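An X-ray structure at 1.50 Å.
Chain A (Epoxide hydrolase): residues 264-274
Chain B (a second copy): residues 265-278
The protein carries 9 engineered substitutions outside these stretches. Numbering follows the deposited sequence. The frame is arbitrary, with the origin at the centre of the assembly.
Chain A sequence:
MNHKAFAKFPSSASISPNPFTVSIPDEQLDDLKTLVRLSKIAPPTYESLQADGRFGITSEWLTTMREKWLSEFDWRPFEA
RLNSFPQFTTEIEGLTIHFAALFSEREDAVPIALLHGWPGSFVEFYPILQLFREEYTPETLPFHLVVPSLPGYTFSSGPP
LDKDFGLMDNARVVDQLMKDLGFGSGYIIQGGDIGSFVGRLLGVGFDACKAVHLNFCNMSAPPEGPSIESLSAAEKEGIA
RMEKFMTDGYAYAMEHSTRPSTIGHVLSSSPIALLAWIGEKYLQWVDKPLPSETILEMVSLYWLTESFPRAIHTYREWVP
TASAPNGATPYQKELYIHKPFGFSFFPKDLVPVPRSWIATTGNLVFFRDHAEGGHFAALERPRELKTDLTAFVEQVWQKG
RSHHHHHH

Chain A, residues 264-274: GHVLSSSPIAL
Chain B, residues 265-278: HVLSSSPIALLAWI

How do the two backbones lie against each other? Each copy contributes a helical segment, a turn through Ser270(A) or Ser270(B), and a second helix starting at Pro271(A) or Pro271(B). Helix 264-268 of chain A runs nearly antiparallel to helix 271-278 of chain B, at 168°, with the axes 8.1 Å apart at closest approach. The register is symmetric: Val266(A) CA and Ala273(B) CA lie 4.2 Å apart, as do Ala273(A) CA and Val266(B) CA, while Ser270(A) CA and Ser270(B) CA are 6.1 Å apart at the middle. Phi/psi is -54/-52 at Val266(A) and -55/-48 at Val266(B); psi relaxes to about -20 at Leu267(A) and Ser268(A), and to -14 and -18 at Leu267(B) and Ser268(B). Ser270(A) and Ser270(B) are extended, at -149/138 and -151/139.

What does Val266(A), which has the most area covered, fit into? With chi1 in t (166°), its side chain sits as a knob among Val266(B), Leu267(B), Ala273(B) and Ala276(B). Val266(A) CG1 meets Val266(B) CG1 at 3.3 Å, a tight apolar contact, and Leu267(B) CD2 at 3.8 Å; it lies 4.1 Å from Ala273(B) CB. Val266(A) CG2 lies 3.7 Å from Ala276(B) CB and 3.6 Å from Ala273(B) O, near the edge of the Trp277(B) ring. Trp277(B) takes chi1 -173° (t) and chi2 -92°.

How far does Val266(B) repeat this packing? It does so in part, with the same t rotamer: Val266(B) CG1 touches Leu267(A) CD2 at 3.8 Å and Ala273(A) CB at 4.0 Å, and Val266(B) CG2 lies 3.6 Å from Ala273(A) O. Leu267(A) and Leu267(B) are both m, t; their CA-to-CB bonds point away, but their ends come nearer to the partner stretch.

Where do the serine hydroxyls at the centre bond? None bonds across the contact. The CA-to-CB bonds of Ser269(A) and Ser269(B) point toward the partner; both side chains are p, and Ser269(A) OG donates to Val266(A) O and Ser269(B) OG to Val266(B) O, both at 2.7 Å. Across the contact they only pack: Ser269(A) OG is 3.4 Å from Ala273(B) CB and 3.5 Å from Ser270(B) CB, and Ser269(B) OG is likewise 3.4 Å from Ala273(A) CB and 3.5 Å from Ser270(A) CB. Ser270(A) and Ser270(B), in t, cap the helices that follow: Ile272(A) N donates to Ser270(A) OG, and Ile272(B) N to Ser270(B) OG, at 3.1 Å. Their methylenes meet, Ser270(A) CB to Ser270(B) CB at 3.9 Å. The contact, burying 504 Å² in all, is one of shape and apolar packing.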

ATOM      1  N   GLY A 264      -5.422   6.988  -2.227  1.00  6.25           N
ATOM      2  CA  GLY A 264      -6.397   7.573  -3.148  1.00  6.80           C
ATOM      3  C   GLY A 264      -5.732   8.468  -4.176  1.00  7.18           C
ATOM      4  O   GLY A 264      -6.027   8.383  -5.366  1.00  7.42           O
ATOM      5  N   HIS A 265      -4.815   9.318  -3.722  1.00  7.33           N
ATOM      6  CA  HIS A 265      -4.078  10.193  -4.633  1.00  7.71           C
ATOM      7  C   HIS A 265      -3.121   9.417  -5.530  1.00  7.62           C
ATOM      8  O   HIS A 265      -3.033   9.685  -6.727  1.00  8.14           O
ATOM      9  CB  HIS A 265      -3.333  11.275  -3.859  1.00  8.06           C
ATOM     10  CG  HIS A 265      -4.205  12.409  -3.425  1.00  9.67           C
ATOM     11  ND1 HIS A 265      -4.726  13.324  -4.314  1.00 12.19           N
ATOM     12  CD2 HIS A 265      -4.649  12.777  -2.201  1.00 10.90           C
ATOM     13  CE1 HIS A 265      -5.453  14.210  -3.655  1.00 11.75           C
ATOM     14  NE2 HIS A 265      -5.424  13.899  -2.373  1.00 11.58           N
ATOM     15  N   VAL A 266      -2.418   8.449  -4.945  1.00  7.17           N
ATOM     16  CA  VAL A 266      -1.501   7.593  -5.694  1.00  6.80           C
ATOM     17  C   VAL A 266      -2.194   6.915  -6.895  1.00  6.71           C
ATOM     18  O   VAL A 266      -1.716   6.993  -8.028  1.00  6.82           O
ATOM     19  CB  VAL A 266      -0.829   6.548  -4.757  1.00  6.60           C
ATOM     20  CG1 VAL A 266      -0.143   5.437  -5.545  1.00  6.59           C
ATOM     21  CG2 VAL A 266       0.162   7.235  -3.835  1.00  6.66           C
ATOM     22  N   LEU A 267      -3.322   6.255  -6.652  1.00  6.85           N
ATOM     23  CA  LEU A 267      -4.000   5.518  -7.725  1.00  7.36           C
ATOM     24  C   LEU A 267      -4.802   6.397  -8.684  1.00  7.95           C
ATOM     25  O   LEU A 267      -5.092   5.984  -9.814  1.00  9.41           O
ATOM     26  CB  LEU A 267      -4.881   4.407  -7.149  1.00  7.27           C
ATOM     27  CG  LEU A 267      -4.160   3.395  -6.255  1.00  7.03           C
ATOM     28  CD1 LEU A 267      -5.113   2.284  -5.954  1.00  7.71           C
ATOM     29  CD2 LEU A 267      -2.881   2.846  -6.885  1.00  7.71           C
ATOM     30  N   SER A 268      -5.145   7.604  -8.241  1.00  8.08           N
ATOM     31  CA  SER A 268      -5.813   8.572  -9.108  1.00  8.42           C
ATOM     32  C   SER A 268      -4.856   9.221 -10.100  1.00  8.41           C
ATOM     33  O   SER A 268      -5.301   9.770 -11.111  1.00  8.45           O
ATOM     34  CB  SER A 268      -6.474   9.659  -8.271  1.00  8.38           C
ATOM     35  OG  SER A 268      -7.530   9.122  -7.495  1.00  9.37           O
ATOM     36  N   SER A 269      -3.557   9.159  -9.819  1.00  8.67           N
ATOM     37  CA  SER A 269      -2.567   9.892 -10.614  1.00  8.75           C
ATOM     38  C   SER A 269      -2.400   9.351 -12.030  1.00  8.89           C
ATOM     39  O   SER A 269      -2.157  10.117 -12.966  1.00  9.66           O
ATOM     40  CB  SER A 269      -1.217   9.931  -9.893  1.00  8.50           C
ATOM     41  OG  SER A 269      -0.611   8.655  -9.867  1.00  9.31           O
ATOM     42  N   SER A 270      -2.528   8.036 -12.173  1.00  8.89           N
ATOM     43  CA  SER A 270      -2.281   7.352 -13.438  1.00  8.39           C
ATOM     44  C   SER A 270      -3.172   6.124 -13.545  1.00  8.48           C
ATOM     45  O   SER A 270      -3.327   5.380 -12.569  1.00  8.20           O
ATOM     46  CB  SER A 270      -0.816   6.922 -13.537  1.00  8.68           C
ATOM     47  OG  SER A 270      -0.634   5.939 -14.546  1.00  9.14           O
ATOM     48  N   PRO A 271      -3.755   5.889 -14.734  1.00  8.07           N
ATOM     49  CA  PRO A 271      -4.582   4.696 -14.918  1.00  8.09           C
ATOM     50  C   PRO A 271      -3.785   3.397 -14.793  1.00  7.79           C
ATOM     51  O   PRO A 271      -4.351   2.358 -14.461  1.00  8.11           O
ATOM     52  CB  PRO A 271      -5.143   4.870 -16.337  1.00  7.97           C
ATOM     53  CG  PRO A 271      -4.166   5.780 -17.019  1.00  8.44           C
ATOM     54  CD  PRO A 271      -3.694   6.717 -15.958  1.00  8.41           C
ATOM     55  N   ILE A 272      -2.483   3.466 -15.059  1.00  7.50           N
ATOM     56  CA  ILE A 272      -1.606   2.304 -14.914  1.00  7.70           C
ATOM     57  C   ILE A 272      -1.354   1.970 -13.434  1.00  7.28           C
ATOM     58  O   ILE A 272      -1.277   0.792 -13.069  1.00  7.45           O
ATOM     59  CB  ILE A 272      -0.299   2.479 -15.733  1.00  8.01           C
ATOM     60  CG1 ILE A 272      -0.606   2.304 -17.233  1.00  9.18           C
ATOM     61  CG2 ILE A 272       0.812   1.534 -15.259  1.00  8.65           C
ATOM     62  CD1 ILE A 272      -1.074   0.929 -17.655  1.00 10.33           C
ATOM     63  N   ALA A 273      -1.256   2.998 -12.590  1.00  6.99           N
ATOM     64  CA  ALA A 273      -1.205   2.783 -11.140  1.00  6.52           C
ATOM     65  C   ALA A 273      -2.454   2.041 -10.675  1.00  6.37           C
ATOM     66  O   ALA A 273      -2.363   1.046  -9.957  1.00  6.52           O
ATOM     67  CB  ALA A 273      -1.059   4.104 -10.390  1.00  6.61           C
ATOM     68  N   LEU A 274      -3.616   2.523 -11.107  1.00  6.14           N
ATOM     69  CA  LEU A 274      -4.867   1.884 -10.741  1.00  5.66           C
ATOM     70  C   LEU A 274      -4.927   0.434 -11.246  1.00  5.68           C
ATOM     71  O   LEU A 274      -5.335  -0.476 -10.516  1.00  5.91           O
ATOM     72  CB  LEU A 274      -6.046   2.705 -11.264  1.00  5.83           C
ATOM     73  CG  LEU A 274      -7.433   2.257 -10.806  1.00  5.46           C
ATOM     74  CD1 LEU A 274      -7.666   2.548  -9.336  1.00  5.46           C
ATOM     75  CD2 LEU A 274      -8.478   2.945 -11.665  1.00  5.22           C
TER
ATOM     76  N   HIS B 265       5.621  -0.865  -9.572  1.00  5.96           N
ATOM     77  CA  HIS B 265       4.980  -0.400 -10.800  1.00  6.48           C
ATOM     78  C   HIS B 265       4.057   0.797 -10.562  1.00  6.74           C
ATOM     79  O   HIS B 265       4.049   1.752 -11.352  1.00  7.62           O
ATOM     80  CB  HIS B 265       4.239  -1.543 -11.487  1.00  6.88           C
ATOM     81  CG  HIS B 265       5.140  -2.472 -12.240  1.00  8.53           C
ATOM     82  ND1 HIS B 265       5.814  -2.088 -13.379  1.00 10.00           N
ATOM     83  CD2 HIS B 265       5.480  -3.763 -12.019  1.00  9.36           C
ATOM     84  CE1 HIS B 265       6.525  -3.105 -13.832  1.00 10.18           C
ATOM     85  NE2 HIS B 265       6.338  -4.134 -13.026  1.00  9.94           N
ATOM     86  N   VAL B 266       3.289   0.747  -9.476  1.00  6.62           N
ATOM     87  CA  VAL B 266       2.384   1.836  -9.119  1.00  6.67           C
ATOM     88  C   VAL B 266       3.126   3.167  -9.014  1.00  6.46           C
ATOM     89  O   VAL B 266       2.705   4.167  -9.595  1.00  6.85           O
ATOM     90  CB  VAL B 266       1.623   1.523  -7.804  1.00  6.62           C
ATOM     91  CG1 VAL B 266       0.936   2.765  -7.241  1.00  7.00           C
ATOM     92  CG2 VAL B 266       0.611   0.408  -8.039  1.00  6.23           C
ATOM     93  N   LEU B 267       4.253   3.180  -8.305  1.00  6.28           N
ATOM     94  CA  LEU B 267       4.961   4.442  -8.074  1.00  6.79           C
ATOM     95  C   LEU B 267       5.883   4.847  -9.218  1.00  7.37           C
ATOM     96  O   LEU B 267       6.357   5.984  -9.259  1.00  8.49           O
ATOM     97  CB  LEU B 267       5.730   4.416  -6.755  1.00  7.04           C
ATOM     98  CG  LEU B 267       4.916   4.107  -5.499  1.00  6.14           C
ATOM     99  CD1 LEU B 267       5.799   4.288  -4.299  1.00  7.23           C
ATOM    100  CD2 LEU B 267       3.677   4.998  -5.368  1.00  7.29           C
ATOM    101  N   SER B 268       6.156   3.916 -10.128  1.00  7.40           N
ATOM    102  CA  SER B 268       6.915   4.244 -11.329  1.00  7.64           C
ATOM    103  C   SER B 268       6.027   4.870 -12.394  1.00  7.71           C
ATOM    104  O   SER B 268       6.525   5.507 -13.322  1.00  7.95           O
ATOM    105  CB  SER B 268       7.589   3.001 -11.897  1.00  7.58           C
ATOM    106  OG  SER B 268       8.540   2.476 -10.995  1.00  8.44           O
ATOM    107  N   SER B 269       4.714   4.688 -12.266  1.00  7.81           N
ATOM    108  CA  SER B 269       3.788   5.089 -13.328  1.00  8.29           C
ATOM    109  C   SER B 269       3.674   6.600 -13.493  1.00  8.50           C
ATOM    110  O   SER B 269       3.490   7.096 -14.604  1.00  9.09           O
ATOM    111  CB  SER B 269       2.402   4.468 -13.097  1.00  7.88           C
ATOM    112  OG  SER B 269       1.736   5.072 -12.001  1.00  8.88           O
ATOM    113  N   SER B 270       3.786   7.318 -12.381  1.00  8.42           N
ATOM    114  CA  SER B 270       3.581   8.758 -12.350  1.00  8.68           C
ATOM    115  C   SER B 270       4.411   9.371 -11.234  1.00  8.57           C
ATOM    116  O   SER B 270       4.483   8.806 -10.139  1.00  8.82           O
ATOM    117  CB  SER B 270       2.104   9.074 -12.106  1.00  8.55           C
ATOM    118  OG  SER B 270       1.949  10.407 -11.648  1.00  9.61           O
ATOM    119  N   PRO B 271       5.034  10.534 -11.491  1.00  8.30           N
ATOM    120  CA  PRO B 271       5.832  11.166 -10.435  1.00  7.94           C
ATOM    121  C   PRO B 271       4.967  11.724  -9.298  1.00  7.73           C
ATOM    122  O   PRO B 271       5.454  11.904  -8.182  1.00  8.08           O
ATOM    123  CB  PRO B 271       6.569  12.288 -11.172  1.00  7.66           C
ATOM    124  CG  PRO B 271       5.686  12.606 -12.343  1.00  8.84           C
ATOM    125  CD  PRO B 271       5.047  11.316 -12.745  1.00  8.41           C
ATOM    126  N   ILE B 272       3.686  11.969  -9.579  1.00  7.78           N
ATOM    127  CA  ILE B 272       2.742  12.381  -8.541  1.00  7.92           C
ATOM    128  C   ILE B 272       2.452  11.213  -7.584  1.00  7.38           C
ATOM    129  O   ILE B 272       2.351  11.408  -6.365  1.00  7.77           O
ATOM    130  CB  ILE B 272       1.438  12.974  -9.157  1.00  8.46           C
ATOM    131  CG1 ILE B 272       1.730  14.325  -9.840  1.00 10.34           C
ATOM    132  CG2 ILE B 272       0.330  13.115  -8.114  1.00  8.20           C
ATOM    133  CD1 ILE B 272       2.262  15.409  -8.931  1.00 12.45           C
ATOM    134  N   ALA B 273       2.351  10.005  -8.132  1.00  6.97           N
ATOM    135  CA  ALA B 273       2.220   8.805  -7.296  1.00  6.09           C
ATOM    136  C   ALA B 273       3.400   8.698  -6.332  1.00  6.13           C
ATOM    137  O   ALA B 273       3.225   8.494  -5.124  1.00  6.17           O
ATOM    138  CB  ALA B 273       2.126   7.553  -8.156  1.00  5.99           C
ATOM    139  N   LEU B 274       4.604   8.853  -6.871  1.00  6.11           N
ATOM    140  CA  LEU B 274       5.819   8.771  -6.077  1.00  5.98           C
ATOM    141  C   LEU B 274       5.856   9.865  -5.011  1.00  6.05           C
ATOM    142  O   LEU B 274       6.178   9.605  -3.850  1.00  6.11           O
ATOM    143  CB  LEU B 274       7.045   8.881  -6.983  1.00  6.05           C
ATOM    144  CG  LEU B 274       8.391   8.579  -6.316  1.00  6.78           C
ATOM    145  CD1 LEU B 274       8.540   7.103  -5.953  1.00  6.41           C
ATOM    146  CD2 LEU B 274       9.506   9.002  -7.250  1.00  7.29           C
ATOM    147  N   LEU B 275       5.531  11.095  -5.412  1.00  6.09           N
ATOM    148  CA  LEU B 275       5.483  12.220  -4.485  1.00  6.99           C
ATOM    149  C   LEU B 275       4.509  11.978  -3.330  1.00  6.75           C
ATOM    150  O   LEU B 275       4.834  12.251  -2.179  1.00  6.97           O
ATOM    151  CB  LEU B 275       5.131  13.521  -5.223  1.00  7.11           C
ATOM    152  CG  LEU B 275       4.938  14.769  -4.347  1.00  7.63           C
ATOM    153  CD1 LEU B 275       6.187  15.131  -3.535  1.00  9.11           C
ATOM    154  CD2 LEU B 275       4.485  15.961  -5.189  1.00  8.21           C
ATOM    155  N   ALA B 276       3.318  11.465  -3.635  1.00  6.60           N
ATOM    156  CA  ALA B 276       2.332  11.212  -2.591  1.00  6.35           C
ATOM    157  C   ALA B 276       2.833  10.173  -1.587  1.00  6.37           C
ATOM    158  O   ALA B 276       2.790  10.383  -0.372  1.00  6.66           O
ATOM    159  CB  ALA B 276       1.018  10.777  -3.196  1.00  6.41           C
ATOM    160  N   TRP B 277       3.324   9.050  -2.102  1.00  6.34           N
ATOM    161  CA  TRP B 277       3.735   7.934  -1.248  1.00  5.97           C
ATOM    162  C   TRP B 277       4.943   8.281  -0.386  1.00  6.07           C
ATOM    163  O   TRP B 277       4.945   8.049   0.821  1.00  6.61           O
ATOM    164  CB  TRP B 277       4.042   6.733  -2.124  1.00  5.93           C
ATOM    165  CG  TRP B 277       4.322   5.427  -1.426  1.00  5.71           C
ATOM    166  CD1 TRP B 277       5.540   4.946  -1.048  1.00  6.03           C
ATOM    167  CD2 TRP B 277       3.367   4.406  -1.105  1.00  5.06           C
ATOM    168  NE1 TRP B 277       5.411   3.690  -0.503  1.00  5.54           N
ATOM    169  CE2 TRP B 277       4.085   3.334  -0.526  1.00  5.25           C
ATOM    170  CE3 TRP B 277       1.975   4.289  -1.259  1.00  5.19           C
ATOM    171  CZ2 TRP B 277       3.458   2.165  -0.079  1.00  5.76           C
ATOM    172  CZ3 TRP B 277       1.348   3.126  -0.809  1.00  5.82           C
ATOM    173  CH2 TRP B 277       2.093   2.080  -0.227  1.00  5.61           C
ATOM    174  N   ILE B 278       5.968   8.851  -1.012  1.00  6.11           N
ATOM    175  CA  ILE B 278       7.194   9.200  -0.298  1.00  6.48           C
ATOM    176  C   ILE B 278       7.056  10.514   0.478  1.00  6.08           C
ATOM    177  O   ILE B 278       7.544  10.638   1.608  1.00  6.50           O
ATOM    178  CB  ILE B 278       8.396   9.238  -1.257  1.00  6.16           C
ATOM    179  CG1 ILE B 278       8.715   7.817  -1.737  1.00  7.34           C
ATOM    180  CG2 ILE B 278       9.609   9.891  -0.603  1.00  7.41           C
ATOM    181  CD1 ILE B 278       9.856   7.732  -2.726  1.00  7.77           C
TER